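Local atomic coordinates of G-protein interacting protein 1 (Dictyostelium discoideum, PDB entry 5Z1N), a protein that probably binds heterotrimeric G proteins and sequesters them in the cytosol during chemotaxis, its C-terminal helical region holding a phospholipid. Residues K22-R27 / L135-K140; G60-V65 / V110-P115; N74-A79 / K140-L145. All coordinates share one frame; numbering follows the deposited sequence. Where two conformers were deposited one is given.

In the fold
All three contacts join helices of one TNFAIP8-like bundle around a bound phosphatidylethanolamine. Contacts 1 and 3 are buried, lie on the same side of the chain's centre and share helix 135-144; their centres are 9 Å apart, and they touch through I24 with V141 and F138 with L76. Contact 2 is only partly buried and sits on the opposite side, about 26 and 27 Å from the others between centres, although it uses helix 59-81, as contact 3 does. The chemistry follows the place: contact 1 is purely apolar beside an acyl tail, contact 3 adds an indole N-H bond to a backbone carbonyl, and contact 2 pairs leucine packing with a sodium ion.

Contact 1 (K22-R27 / L135-K140); sequences KKIIKR and LDFFTK. With PEF (di-palmitoyl-3-sn-phosphatidylethanolamine), chain B.
In the lipid pocket of this TNFAIP8-like helical bundle, beside the tail end of one acyl chain, F137 of helix 135-144 packs on I24 and I25 of helix 12-28. With CG anti to the backbone N (chi1 179°), the ring extends across to helix 12-28, and its CZ makes the closest approach. I24 brings its CG2 methyl to 3.8 Å from F137 CZ, while I25 offers its CG1 methylene, 4.0 Å from F137 CZ; the two come from opposite sides of the ring plane, and both side chains cross the phenyl at about a right angle. The lipid arrives on I24's side, F137 CE2 lying 3.9 Å from PEF C23. F138, one residue on, touches the same tail, with its CE1 3.9 Å from PEF C24, and also packs on L95, A98 and L102 of helix 92-113. F131 meets the F137 ring, with the two planes inclined at about 30°. Cutting F137 back to an alanine is likely to open a gap between the helices, leaving I24 and I25 without their aromatic partner and the lipid tail with one wall fewer. Aromatic and branched apolar side chains closing round an acyl chain are the mark of a hydrophobic lipid pocket within a helical bundle.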
loop_
_atom_site.group_PDB
_atom_site.type_symbol
_atom_site.label_atom_id
_atom_site.label_comp_id
_atom_site.label_asym_id
_atom_site.label_seq_id
_atom_site.Cartn_x
_atom_site.Cartn_y
_atom_site.Cartn_z
ATOM N N LYS A 22 -2.214 -2.956 8.895
ATOM C CA LYS A 22 -2.792 -2.237 10.027
ATOM C C LYS A 22 -2.036 -2.527 11.314
ATOM O O LYS A 22 -1.814 -1.620 12.125
ATOM C CB LYS A 22 -4.266 -2.593 10.194
ATOM C CG LYS A 22 -4.933 -1.846 11.347
ATOM C CD LYS A 22 -6.396 -2.219 11.513
ATOM C CE LYS A 22 -7.051 -1.342 12.570
ATOM N NZ LYS A 22 -8.488 -1.664 12.801
ATOM N N LYS A 23 -1.640 -3.784 11.529
ATOM C CA LYS A 23 -0.881 -4.089 12.740
ATOM C C LYS A 23 0.453 -3.354 12.744
ATOM O O LYS A 23 0.863 -2.791 13.774
ATOM C CB LYS A 23 -0.665 -5.597 12.873
ATOM C CG LYS A 23 0.088 -5.993 14.137
ATOM C CD LYS A 23 -0.108 -7.464 14.484
ATOM C CE LYS A 23 0.451 -8.380 13.401
ATOM N NZ LYS A 23 0.142 -9.819 13.673
ATOM N N ILE A 24 1.134 -3.324 11.594
ATOM C CA ILE A 24 2.406 -2.603 11.533
ATOM C C ILE A 24 2.201 -1.114 11.814
ATOM O O ILE A 24 2.972 -0.493 12.565
ATOM C CB ILE A 24 3.084 -2.851 10.175
ATOM C CG1 ILE A 24 3.621 -4.286 10.129
ATOM C CG2 ILE A 24 4.200 -1.852 9.940
ATOM C CD1 ILE A 24 4.021 -4.767 8.745
ATOM N N ILE A 25 1.148 -0.525 11.239
ATOM C CA ILE A 25 0.866 0.890 11.478
ATOM C C ILE A 25 0.604 1.139 12.957
ATOM O O ILE A 25 1.091 2.123 13.529
ATOM C CB ILE A 25 -0.317 1.364 10.615
ATOM C CG1 ILE A 25 0.026 1.276 9.131
ATOM C CG2 ILE A 25 -0.696 2.798 10.974
ATOM C CD1 ILE A 25 -1.106 1.716 8.238
ATOM N N LYS A 26 -0.180 0.263 13.595
ATOM C CA LYS A 26 -0.379 0.355 15.038
ATOM C C LYS A 26 0.958 0.416 15.763
ATOM O O LYS A 26 1.177 1.274 16.625
ATOM C CB LYS A 26 -1.196 -0.838 15.543
ATOM C CG LYS A 26 -2.702 -0.684 15.430
ATOM C CD LYS A 26 -3.435 -1.594 16.412
ATOM C CE LYS A 26 -3.138 -3.056 16.148
ATOM N NZ LYS A 26 -3.867 -3.943 17.106
ATOM N N ARG A 27 1.877 -0.483 15.403
ATOM C CA ARG A 27 3.156 -0.538 16.103
ATOM C C ARG A 27 3.993 0.718 15.885
ATOM O O ARG A 27 4.712 1.141 16.798
ATOM C CB ARG A 27 3.932 -1.782 15.669
ATOM C CG ARG A 27 3.253 -3.097 16.042
ATOM C CD ARG A 27 3.209 -3.317 17.556
ATOM N NE ARG A 27 2.034 -2.712 18.184
ATOM C CZ ARG A 27 0.869 -3.330 18.349
ATOM N NH1 ARG A 27 -0.138 -2.701 18.935
ATOM N NH2 ARG A 27 0.709 -4.577 17.925
ATOM N N LEU A 135 9.208 7.113 3.341
ATOM C CA LEU A 135 10.513 6.565 3.693
ATOM C C LEU A 135 10.720 6.538 5.204
ATOM O O LEU A 135 11.399 5.642 5.721
ATOM C CB LEU A 135 11.617 7.373 3.011
ATOM C CG LEU A 135 13.054 6.878 3.179
ATOM C CD1 LEU A 135 13.170 5.412 2.795
ATOM C CD2 LEU A 135 13.996 7.728 2.340
ATOM N N ASP A 136 10.144 7.499 5.933
ATOM C CA ASP A 136 10.237 7.470 7.393
ATOM C C ASP A 136 9.521 6.252 7.962
ATOM O O ASP A 136 10.016 5.605 8.898
ATOM C CB ASP A 136 9.649 8.748 7.987
ATOM C CG ASP A 136 10.363 9.995 7.512
ATOM O OD1 ASP A 136 11.588 9.941 7.296
ATOM O OD2 ASP A 136 9.694 11.033 7.361
ATOM N N PHE A 137 8.344 5.935 7.414
ATOM C CA PHE A 137 7.617 4.733 7.812
ATOM C C PHE A 137 8.464 3.490 7.575
ATOM O O PHE A 137 8.590 2.629 8.455
ATOM C CB PHE A 137 6.295 4.670 7.036
ATOM C CG PHE A 137 5.447 3.463 7.336
ATOM C CD1 PHE A 137 5.283 3.002 8.632
ATOM C CD2 PHE A 137 4.779 2.808 6.313
ATOM C CE1 PHE A 137 4.489 1.897 8.893
ATOM C CE2 PHE A 137 3.982 1.709 6.572
ATOM C CZ PHE A 137 3.836 1.254 7.864
ATOM N N PHE A 138 9.093 3.404 6.401
ATOM C CA PHE A 138 9.893 2.229 6.074
ATOM C C PHE A 138 11.093 2.099 7.008
ATOM O O PHE A 138 11.355 1.018 7.544
ATOM C CB PHE A 138 10.342 2.287 4.610
ATOM C CG PHE A 138 9.207 2.223 3.617
ATOM C CD1 PHE A 138 7.964 1.730 3.985
ATOM C CD2 PHE A 138 9.389 2.661 2.310
ATOM C CE1 PHE A 138 6.922 1.674 3.070
ATOM C CE2 PHE A 138 8.353 2.610 1.393
ATOM C CZ PHE A 138 7.117 2.112 1.772
ATOM N N THR A 139 11.835 3.192 7.226
ATOM C CA THR A 139 13.019 3.102 8.083
ATOM C C THR A 139 12.637 2.724 9.510
ATOM O O THR A 139 13.285 1.866 10.132
ATOM C CB THR A 139 13.808 4.414 8.062
ATOM O OG1 THR A 139 12.984 5.486 8.529
ATOM C CG2 THR A 139 14.297 4.727 6.654
ATOM N N LYS A 140 11.575 3.341 10.041
ATOM C CA LYS A 140 11.094 2.954 11.364
ATOM C C LYS A 140 10.741 1.472 11.406
ATOM O O LYS A 140 11.090 0.768 12.356
ATOM C CB LYS A 140 9.886 3.804 11.756
ATOM C CG LYS A 140 9.244 3.407 13.081
ATOM C CD LYS A 140 9.888 4.130 14.256
ATOM C CE LYS A 140 9.327 3.641 15.587
ATOM N NZ LYS A 140 10.135 4.149 16.732
HETATM C C2 PEF B . -8.350 -8.055 -4.145
HETATM C C1 PEF B . -8.755 -7.926 -5.608
HETATM N N PEF B . -7.157 -11.355 -10.183
HETATM C C3 PEF B . -7.812 -9.442 -3.833
HETATM C C4 PEF B . -8.037 -9.241 -9.400
HETATM C C5 PEF B . -7.736 -10.103 -10.619
HETATM C C10 PEF B . -7.432 -6.470 -2.613
HETATM C C11 PEF B . -6.573 -5.268 -2.312
HETATM C C12 PEF B . -5.778 -5.440 -1.022
HETATM C C13 PEF B . -4.717 -4.346 -0.974
HETATM C C14 PEF B . -3.946 -4.297 0.341
HETATM C C15 PEF B . -2.703 -3.431 0.149
HETATM C C16 PEF B . -1.936 -3.230 1.447
HETATM C C17 PEF B . -0.522 -2.715 1.186
HETATM C C18 PEF B . -0.503 -1.576 0.172
HETATM C C19 PEF B . 0.544 -0.527 0.535
HETATM C C20 PEF B . 1.913 -1.145 0.809
HETATM C C21 PEF B . 2.465 -0.650 2.141
HETATM C C22 PEF B . 3.770 -1.350 2.500
HETATM C C23 PEF B . 4.112 -1.152 3.974
HETATM C C24 PEF B . 5.476 -1.747 4.298
HETATM C C25 PEF B . 5.751 -1.715 5.785
HETATM C C30 PEF B . -5.366 -9.346 -3.473
HETATM C C31 PEF B . -3.953 -9.448 -3.994
HETATM C C32 PEF B . -3.363 -8.054 -4.170
HETATM C C33 PEF B . -4.012 -7.317 -5.335
HETATM C C34 PEF B . -3.956 -5.810 -5.118
HETATM C C35 PEF B . -4.414 -5.053 -6.361
HETATM C C36 PEF B . -4.925 -3.662 -6.005
HETATM C C37 PEF B . -4.948 -2.735 -7.217
HETATM C C38 PEF B . -5.637 -1.416 -6.878
HETATM C C39 PEF B . -4.760 -0.220 -7.231
HETATM C C40 PEF B . -5.456 1.106 -6.936
HETATM C C41 PEF B . -5.813 1.251 -5.460
HETATM C C42 PEF B . -4.575 1.271 -4.568
HETATM C C43 PEF B . -4.953 1.613 -3.131
HETATM C C44 PEF B . -3.738 1.601 -2.213
HETATM C C45 PEF B . -4.092 2.158 -0.850
HETATM O O4 PEF B . -8.226 -6.907 -1.799
HETATM O O5 PEF B . -5.584 -9.092 -2.299
HETATM O O2 PEF B . -7.308 -7.119 -3.905
HETATM O O3 PEF B . -6.495 -9.526 -4.368
HETATM O O1P PEF B . -11.080 -10.202 -7.471
HETATM O O2P PEF B . -10.000 -7.897 -8.136
HETATM O O3P PEF B . -9.175 -9.187 -6.114
HETATM O O4P PEF B . -8.730 -10.007 -8.416
HETATM P P PEF B . -9.878 -9.285 -7.560
#

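Contact 2 (G60-V65 / V110-P115); sequences GDLAKV and VTLLTP. With NA (sodium ion), chain D.
V110 O, two residues ahead of the L112 that packs on D61 and L62, is gripped from opposite faces of its carbonyl plane. T114 OG1 donates to V110 O at 2.8 Å, rising 51° out of that plane, and L113 N donates to V110 O at 3.0 Å from the other face. These bonds gather near the C-terminal end of helix 92-113, which here meets the early part of helix 59-81 in the TNFAIP8-like bundle. Helix 59-81 is kinked here: the backbone N atoms of K64 and V65 make no bond to the turn before. D61 O turns instead to a sodium ion at 2.4 Å, and water 1 lies 2.7 Å from that sodium. The modelled ion sits beside the opened turn and probably gives the D61 carbonyl a partner there, though its exact placement is doubtful, since it comes implausibly close to K64 CB. The carboxylate of D61 is occupied elsewhere, its OD2 accepting from the backbone N of Q58. L112 carries the packing between the helices. Its CG stands anti to the backbone N (chi1 -158°), sending both methyls across, and I57 packs against L112 and L62 alike. The branches divide the work: L112 CD1 approaches D61 CB at 4.0 Å, whereas L112 CD2 meets both methyls of L62, 3.7 Å from L62 CD2 and 3.8 Å from L62 CD1.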
loop_
_atom_site.group_PDB
_atom_site.type_symbol
_atom_site.label_atom_id
_atom_site.label_comp_id
_atom_site.label_asym_id
_atom_site.label_seq_id
_atom_site.Cartn_x
_atom_site.Cartn_y
_atom_site.Cartn_z
ATOM N N GLY A 60 -6.981 -1.116 -19.006
ATOM C CA GLY A 60 -5.750 -0.502 -19.480
ATOM C C GLY A 60 -5.366 0.733 -18.687
ATOM O O GLY A 60 -4.187 0.954 -18.397
ATOM N N ASP A 61 -6.360 1.544 -18.308
ATOM C CA ASP A 61 -6.089 2.737 -17.512
ATOM C C ASP A 61 -5.433 2.390 -16.183
ATOM O O ASP A 61 -4.746 3.231 -15.595
ATOM C CB ASP A 61 -7.382 3.513 -17.264
ATOM C CG ASP A 61 -8.241 3.633 -18.508
ATOM O OD1 ASP A 61 -7.681 3.838 -19.604
ATOM O OD2 ASP A 61 -9.479 3.519 -18.385
ATOM N N LEU A 62 -5.635 1.164 -15.694
ATOM C CA LEU A 62 -5.037 0.752 -14.431
ATOM C C LEU A 62 -3.544 0.487 -14.553
ATOM O O LEU A 62 -2.847 0.485 -13.529
ATOM C CB LEU A 62 -5.735 -0.502 -13.904
ATOM C CG LEU A 62 -6.774 -0.307 -12.800
ATOM C CD1 LEU A 62 -6.120 0.210 -11.527
ATOM C CD2 LEU A 62 -7.857 0.639 -13.267
ATOM N N ALA A 63 -3.044 0.282 -15.777
ATOM C CA ALA A 63 -1.669 -0.171 -15.977
ATOM C C ALA A 63 -0.674 0.663 -15.179
ATOM O O ALA A 63 0.142 0.122 -14.421
ATOM C CB ALA A 63 -1.323 -0.137 -17.467
ATOM N N LYS A 64 -0.759 1.992 -15.315
ATOM C CA LYS A 64 0.173 2.889 -14.637
ATOM C C LYS A 64 0.237 2.605 -13.142
ATOM O O LYS A 64 1.324 2.512 -12.561
ATOM C CB LYS A 64 -0.231 4.345 -14.878
ATOM C CG LYS A 64 -0.360 4.752 -16.335
ATOM C CD LYS A 64 -0.495 6.266 -16.447
ATOM C CE LYS A 64 -0.688 6.723 -17.883
ATOM N NZ LYS A 64 -0.355 8.170 -18.046
ATOM N N VAL A 65 -0.922 2.476 -12.494
ATOM C CA VAL A 65 -0.919 2.185 -11.064
ATOM C C VAL A 65 -0.327 0.804 -10.821
ATOM O O VAL A 65 0.577 0.631 -9.991
ATOM C CB VAL A 65 -2.339 2.308 -10.481
ATOM C CG1 VAL A 65 -2.304 2.185 -8.964
ATOM C CG2 VAL A 65 -2.968 3.631 -10.886
ATOM N N VAL A 110 -4.517 9.189 -8.042
ATOM C CA VAL A 110 -5.210 10.472 -8.058
ATOM C C VAL A 110 -5.792 10.715 -9.441
ATOM O O VAL A 110 -6.991 10.995 -9.596
ATOM C CB VAL A 110 -4.257 11.604 -7.632
ATOM C CG1 VAL A 110 -4.810 12.958 -8.055
ATOM C CG2 VAL A 110 -4.037 11.570 -6.122
ATOM N N THR A 111 -4.968 10.519 -10.473
ATOM C CA THR A 111 -5.445 10.744 -11.828
ATOM C C THR A 111 -6.602 9.811 -12.143
ATOM O O THR A 111 -7.579 10.212 -12.787
ATOM C CB THR A 111 -4.299 10.557 -12.820
ATOM O OG1 THR A 111 -3.307 11.566 -12.588
ATOM C CG2 THR A 111 -4.805 10.660 -14.256
ATOM N N LEU A 112 -6.541 8.581 -11.633
ATOM C CA LEU A 112 -7.598 7.625 -11.921
ATOM C C LEU A 112 -8.918 8.056 -11.301
ATOM O O LEU A 112 -9.984 7.838 -11.886
ATOM C CB LEU A 112 -7.202 6.239 -11.416
ATOM C CG LEU A 112 -7.906 5.053 -12.066
ATOM C CD1 LEU A 112 -7.610 5.012 -13.553
ATOM C CD2 LEU A 112 -7.480 3.759 -11.393
ATOM N N LEU A 113 -8.875 8.679 -10.123
ATOM C CA LEU A 113 -10.094 8.863 -9.350
ATOM C C LEU A 113 -10.585 10.299 -9.345
ATOM O O LEU A 113 -11.629 10.582 -8.742
ATOM C CB LEU A 113 -9.890 8.363 -7.916
ATOM C CG LEU A 113 -9.806 6.835 -7.829
ATOM C CD1 LEU A 113 -9.486 6.375 -6.417
ATOM C CD2 LEU A 113 -11.095 6.190 -8.336
ATOM N N THR A 114 -9.871 11.204 -10.009
ATOM C CA THR A 114 -10.317 12.591 -10.110
ATOM C C THR A 114 -11.730 12.745 -10.671
ATOM O O THR A 114 -12.491 13.555 -10.116
ATOM C CB THR A 114 -9.297 13.382 -10.943
ATOM O OG1 THR A 114 -8.090 13.541 -10.184
ATOM C CG2 THR A 114 -9.843 14.753 -11.321
ATOM N N PRO A 115 -12.154 12.023 -11.718
ATOM C CA PRO A 115 -13.537 12.188 -12.198
ATOM C C PRO A 115 -14.603 11.682 -11.236
ATOM O O PRO A 115 -15.791 11.918 -11.495
ATOM C CB PRO A 115 -13.561 11.379 -13.504
ATOM C CG PRO A 115 -12.138 11.206 -13.887
ATOM C CD PRO A 115 -11.395 11.117 -12.598
HETATM NA NA NA D . -3.002 3.879 -14.132
HETATM O O HOH W 1 -3.472 6.524 -13.771
#

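Contact 3 (N74-A79 / K140-L145); sequences NHLDRA and KVWDDL
A79 and W142 bring the two backbones nearest, their CA atoms 8.7 Å apart where helix 59-81 faces helix 135-144. That separation leaves room for a large side chain, and the indole of W142 takes it, its leading rim laid against the A79 backbone and the side chains of A79 and L76. Its chi1 of -106° lies away from a staggered value, perhaps because of the packing round the ring. The single hydrogen bond between the segments runs from W142 NE1 to A79 O, 3.1 Å long with an N-H...O angle of 156°. Seen from the indole, the oxygen lies near the ring plane, where the N-H points; seen from the carbonyl, the donor stands well above the plane, 76° out of it, away from the lone-pair directions. Beside this bond the six-membered ring makes apolar contacts. A79 CB sits 3.6 Å from W142 CZ2, and one turn earlier L76 CD2 touches W142 CH2 at 3.9 Å, both from the same side of the indole plane. The side chain of L76 also reaches the bound phospholipid and I155, so it links the indole to the lipid pocket. Y83 meets W142 edge-to-face, while A88 and L91 pack on it too. The chemistry is thus mixed: the one polar atom of a buried indole is satisfied by a backbone carbonyl, which probably helps to fix the ring's rotation while its carbon rim packs on alanine and leucine.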
loop_
_atom_site.group_PDB
_atom_site.type_symbol
_atom_site.label_atom_id
_atom_site.label_comp_id
_atom_site.label_asym_id
_atom_site.label_seq_id
_atom_site.Cartn_x
_atom_site.Cartn_y
_atom_site.Cartn_z
ATOM N N ASN A 74 8.241 -4.767 -5.169
ATOM C CA ASN A 74 9.500 -5.428 -5.473
ATOM C C ASN A 74 10.616 -4.845 -4.624
ATOM O O ASN A 74 11.388 -5.583 -3.999
ATOM C CB ASN A 74 9.804 -5.283 -6.962
ATOM C CG ASN A 74 10.897 -6.215 -7.432
ATOM O OD1 ASN A 74 11.087 -7.305 -6.893
ATOM N ND2 ASN A 74 11.628 -5.783 -8.452
ATOM N N HIS A 75 10.670 -3.511 -4.531
ATOM C CA HIS A 75 11.766 -2.901 -3.786
ATOM C C HIS A 75 11.649 -3.232 -2.310
ATOM O O HIS A 75 12.654 -3.545 -1.656
ATOM C CB HIS A 75 11.802 -1.391 -4.025
ATOM C CG HIS A 75 12.244 -1.018 -5.404
ATOM N ND1 HIS A 75 13.542 -1.183 -5.835
ATOM C CD2 HIS A 75 11.566 -0.481 -6.446
ATOM C CE1 HIS A 75 13.644 -0.770 -7.085
ATOM N NE2 HIS A 75 12.460 -0.338 -7.479
ATOM N N LEU A 76 10.420 -3.240 -1.787
ATOM C CA LEU A 76 10.242 -3.664 -0.406
ATOM C C LEU A 76 10.748 -5.088 -0.232
ATOM O O LEU A 76 11.503 -5.377 0.708
ATOM C CB LEU A 76 8.775 -3.540 -0.001
ATOM C CG LEU A 76 8.261 -2.101 0.130
ATOM C CD1 LEU A 76 6.752 -2.086 0.283
ATOM C CD2 LEU A 76 8.923 -1.395 1.306
ATOM N N ASP A 77 10.416 -5.968 -1.185
ATOM C CA ASP A 77 10.920 -7.334 -1.123
ATOM C C ASP A 77 12.440 -7.334 -1.077
ATOM O O ASP A 77 13.045 -7.984 -0.214
ATOM C CB ASP A 77 10.406 -8.145 -2.309
ATOM C CG ASP A 77 10.747 -9.617 -2.193
ATOM O OD1 ASP A 77 11.316 -10.169 -3.157
ATOM O OD2 ASP A 77 10.459 -10.217 -1.134
ATOM N N ARG A 78 13.072 -6.543 -1.954
ATOM C CA ARG A 78 14.528 -6.473 -1.950
ATOM C C ARG A 78 15.031 -6.050 -0.581
ATOM O O ARG A 78 15.905 -6.704 0.005
ATOM C CB ARG A 78 15.016 -5.501 -3.026
ATOM C CG ARG A 78 14.702 -5.934 -4.447
ATOM C CD ARG A 78 15.350 -4.998 -5.446
ATOM N NE ARG A 78 15.069 -5.377 -6.827
ATOM C CZ ARG A 78 15.372 -4.625 -7.879
ATOM N NH1 ARG A 78 15.966 -3.451 -7.706
ATOM N NH2 ARG A 78 15.080 -5.045 -9.102
ATOM N N ALA A 79 14.440 -4.988 -0.025
ATOM C CA ALA A 79 14.907 -4.519 1.269
ATOM C C ALA A 79 14.611 -5.545 2.345
ATOM O O ALA A 79 15.409 -5.721 3.275
ATOM C CB ALA A 79 14.269 -3.175 1.610
ATOM N N LYS A 140 11.575 3.341 10.041
ATOM C CA LYS A 140 11.094 2.954 11.364
ATOM C C LYS A 140 10.741 1.472 11.406
ATOM O O LYS A 140 11.090 0.768 12.356
ATOM C CB LYS A 140 9.886 3.804 11.756
ATOM C CG LYS A 140 9.244 3.407 13.081
ATOM C CD LYS A 140 9.888 4.130 14.256
ATOM C CE LYS A 140 9.327 3.641 15.587
ATOM N NZ LYS A 140 10.135 4.149 16.732
ATOM N N VAL A 141 10.053 0.979 10.375
ATOM C CA VAL A 141 9.658 -0.427 10.341
ATOM C C VAL A 141 10.887 -1.331 10.335
ATOM O O VAL A 141 10.961 -2.318 11.077
ATOM C CB VAL A 141 8.754 -0.691 9.123
ATOM C CG1 VAL A 141 8.752 -2.165 8.757
ATOM C CG2 VAL A 141 7.339 -0.202 9.407
ATOM N N TRP A 142 11.881 -0.995 9.511
ATOM C CA TRP A 142 13.041 -1.858 9.353
ATOM C C TRP A 142 13.960 -1.832 10.567
ATOM O O TRP A 142 14.757 -2.762 10.734
ATOM C CB TRP A 142 13.826 -1.468 8.097
ATOM C CG TRP A 142 13.663 -2.441 6.964
ATOM C CD1 TRP A 142 14.583 -3.353 6.526
ATOM C CD2 TRP A 142 12.510 -2.603 6.128
ATOM N NE1 TRP A 142 14.077 -4.066 5.467
ATOM C CE2 TRP A 142 12.807 -3.628 5.203
ATOM C CE3 TRP A 142 11.259 -1.980 6.069
ATOM C CZ2 TRP A 142 11.898 -4.044 4.234
ATOM C CZ3 TRP A 142 10.355 -2.395 5.101
ATOM C CH2 TRP A 142 10.681 -3.417 4.197
ATOM N N ASP A 143 13.875 -0.805 11.417
ATOM C CA ASP A 143 14.762 -0.732 12.575
ATOM C C ASP A 143 14.100 -1.028 13.913
ATOM O O ASP A 143 14.761 -1.570 14.802
ATOM C CB ASP A 143 15.416 0.652 12.660
ATOM C CG ASP A 143 16.721 0.723 11.910
ATOM O OD1 ASP A 143 17.144 -0.312 11.353
ATOM O OD2 ASP A 143 17.330 1.810 11.878
ATOM N N ASP A 144 12.824 -0.696 14.088
ATOM C CA ASP A 144 12.229 -0.599 15.417
ATOM C C ASP A 144 11.094 -1.590 15.653
ATOM O O ASP A 144 10.423 -1.504 16.689
ATOM C CB ASP A 144 11.732 0.832 15.660
ATOM C CG ASP A 144 12.870 1.833 15.797
ATOM O OD1 ASP A 144 14.037 1.399 15.915
ATOM O OD2 ASP A 144 12.603 3.054 15.780
ATOM N N LEU A 145 10.857 -2.523 14.739
ATOM C CA LEU A 145 9.808 -3.513 14.933
ATOM C C LEU A 145 10.356 -4.755 15.623
ATOM O O LEU A 145 11.524 -5.121 15.462
ATOM C CB LEU A 145 9.173 -3.922 13.602
ATOM C CG LEU A 145 8.138 -3.004 12.953
ATOM C CD1 LEU A 145 7.475 -3.723 11.790
ATOM C CD2 LEU A 145 7.099 -2.542 13.961
#